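Local structure of ascorbate-specific PTS system EIIA component (Streptococcus pyogenes serotype M1, 2OQT) at residues A[4-7]-A[8-12]. The protein is probably the enzyme IIA component of a phosphoenolpyruvate-dependent phosphotransferase system that phosphorylates ascorbate as it is carried across the cell membrane. Sequence-based numbering, arbitrary orientation.
Sequences LKQA and LIDNN. Unlike the reference sequence in segment 8-12: Leu8 (reference Phe).
Leu8, Ile9 and Asp10 each send their backbone N-H back four residues, to the carbonyls of Leu4, Lys5 and Gln6, so the two segments join in one short alpha-helix, 4-10, of about two turns. The last of these bonds, Asp10 N to Gln6 O at 2.8 Å, is the straightest of the three (161° at the hydrogen). The next carbonyl, Ala7 O, takes a side-chain donor: Asn11 ND2 reaches it over 2.7 Å, meeting a lone pair in the carbonyl plane, with the acceptor almost exactly in the amide plane. CG of Asn11 lies beside its own backbone N (chi1 -80°), which turns the amide back along the helix; its OD1 accepts from Arg78 and also bonds Ser37 OG, so both ends of this buried amide are held. Asn12, with positive phi, is the C' residue of a Schellman motif: Ser13 N reaches Leu8 O, and Asn12 N bonds Ile9 O weakly, ending the helix just before strand 14-18. On the inner face, Leu4 CD1 rests 3.7 Å from Leu8 CD2, the two side chains crossing at a slant, and both leucines pack on Phe81 of strand 80-86. Lys5 and Ile9 run side by side in the same direction, CD of Lys5 lying 3.7 Å from Ile9 CD1, while Lys5 NZ forms a salt bridge with Glu147 of helix 139-149. On the exposed side, Gln6 bends at chi2 and brings NE2 to 2.5 Å from Asp10 OD1, too short to be trusted in detail, with amide and carboxylate planes 51° apart.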
loop_
_atom_site.group_PDB
_atom_site.type_symbol
_atom_site.label_atom_id
_atom_site.label_comp_id
_atom_site.label_asym_id
_atom_site.label_seq_id
_atom_site.Cartn_x
_atom_site.Cartn_y
_atom_site.Cartn_z
ATOM N N LEU A 4 -8.418 -4.339 6.969
ATOM C CA LEU A 4 -7.417 -4.534 5.922
ATOM C C LEU A 4 -7.553 -5.829 5.138
ATOM O O LEU A 4 -7.579 -5.785 3.916
ATOM C CB LEU A 4 -6.010 -4.381 6.483
ATOM C CG LEU A 4 -4.845 -4.754 5.567
ATOM C CD1 LEU A 4 -4.750 -3.809 4.376
ATOM C CD2 LEU A 4 -3.551 -4.780 6.370
ATOM N N LYS A 5 -7.642 -6.968 5.825
ATOM C CA LYS A 5 -7.923 -8.261 5.193
ATOM C C LYS A 5 -9.145 -8.211 4.299
ATOM O O LYS A 5 -9.098 -8.596 3.135
ATOM C CB LYS A 5 -8.141 -9.356 6.252
ATOM C CG LYS A 5 -7.415 -10.687 5.962
ATOM C CD LYS A 5 -8.317 -11.711 5.269
ATOM C CE LYS A 5 -9.043 -12.610 6.281
ATOM N NZ LYS A 5 -8.076 -13.468 7.050
ATOM N N GLN A 6 -10.247 -7.716 4.832
ATOM C CA GLN A 6 -11.474 -7.732 4.082
ATOM C C GLN A 6 -11.354 -6.849 2.879
ATOM O O GLN A 6 -11.755 -7.245 1.788
ATOM C CB GLN A 6 -12.664 -7.300 4.944
ATOM C CG GLN A 6 -14.025 -7.498 4.255
ATOM C CD GLN A 6 -14.217 -8.944 3.716
ATOM O OE1 GLN A 6 -13.869 -9.945 4.390
ATOM N NE2 GLN A 6 -14.743 -9.047 2.493
ATOM N N ALA A 7 -10.821 -5.643 3.093
ATOM C CA ALA A 7 -10.633 -4.624 2.031
ATOM C C ALA A 7 -9.852 -5.185 0.844
ATOM O O ALA A 7 -10.112 -4.860 -0.319
ATOM C CB ALA A 7 -9.919 -3.389 2.598
ATOM N N LEU A 8 -8.897 -6.044 1.176
ATOM C CA LEU A 8 -7.950 -6.602 0.231
ATOM C C LEU A 8 -8.627 -7.674 -0.616
ATOM O O LEU A 8 -8.276 -7.881 -1.793
ATOM C CB LEU A 8 -6.796 -7.204 1.013
ATOM C CG LEU A 8 -5.354 -6.688 1.043
ATOM C CD1 LEU A 8 -5.058 -5.252 0.555
ATOM C CD2 LEU A 8 -4.774 -6.957 2.455
ATOM N N ILE A 9 -9.605 -8.335 0.004
ATOM C CA ILE A 9 -10.406 -9.354 -0.655
ATOM C C ILE A 9 -11.468 -8.691 -1.508
ATOM O O ILE A 9 -11.694 -9.108 -2.651
ATOM C CB ILE A 9 -11.110 -10.303 0.346
ATOM C CG1 ILE A 9 -10.114 -11.218 1.059
ATOM C CG2 ILE A 9 -12.130 -11.152 -0.395
ATOM C CD1 ILE A 9 -10.673 -11.842 2.357
ATOM N N ASP A 10 -12.121 -7.673 -0.955
ATOM C CA ASP A 10 -13.210 -7.007 -1.647
ATOM C C ASP A 10 -12.787 -6.330 -2.934
ATOM O O ASP A 10 -13.611 -5.999 -3.812
ATOM C CB ASP A 10 -13.866 -6.009 -0.721
ATOM C CG ASP A 10 -14.590 -6.693 0.411
ATOM O OD1 ASP A 10 -14.892 -7.924 0.273
ATOM O OD2 ASP A 10 -14.858 -6.010 1.437
ATOM N N ASN A 11 -11.483 -6.139 -3.041
ATOM C CA ASN A 11 -10.898 -5.370 -4.100
ATOM C C ASN A 11 -10.006 -6.249 -4.906
ATOM O O ASN A 11 -9.584 -5.850 -6.004
ATOM C CB ASN A 11 -10.128 -4.210 -3.484
ATOM C CG ASN A 11 -11.035 -3.094 -3.101
ATOM O OD1 ASN A 11 -11.471 -2.341 -3.977
ATOM N ND2 ASN A 11 -11.401 -3.010 -1.820
ATOM N N ASN A 12 -9.715 -7.437 -4.337
ATOM C CA ASN A 12 -8.803 -8.403 -4.926
ATOM C C ASN A 12 -7.517 -7.725 -5.234
ATOM O O ASN A 12 -7.081 -7.726 -6.378
ATOM C CB ASN A 12 -9.390 -8.986 -6.210
ATOM C CG ASN A 12 -10.175 -10.245 -5.960
ATOM O OD1 ASN A 12 -10.421 -11.011 -6.881
ATOM N ND2 ASN A 12 -10.556 -10.479 -4.710
#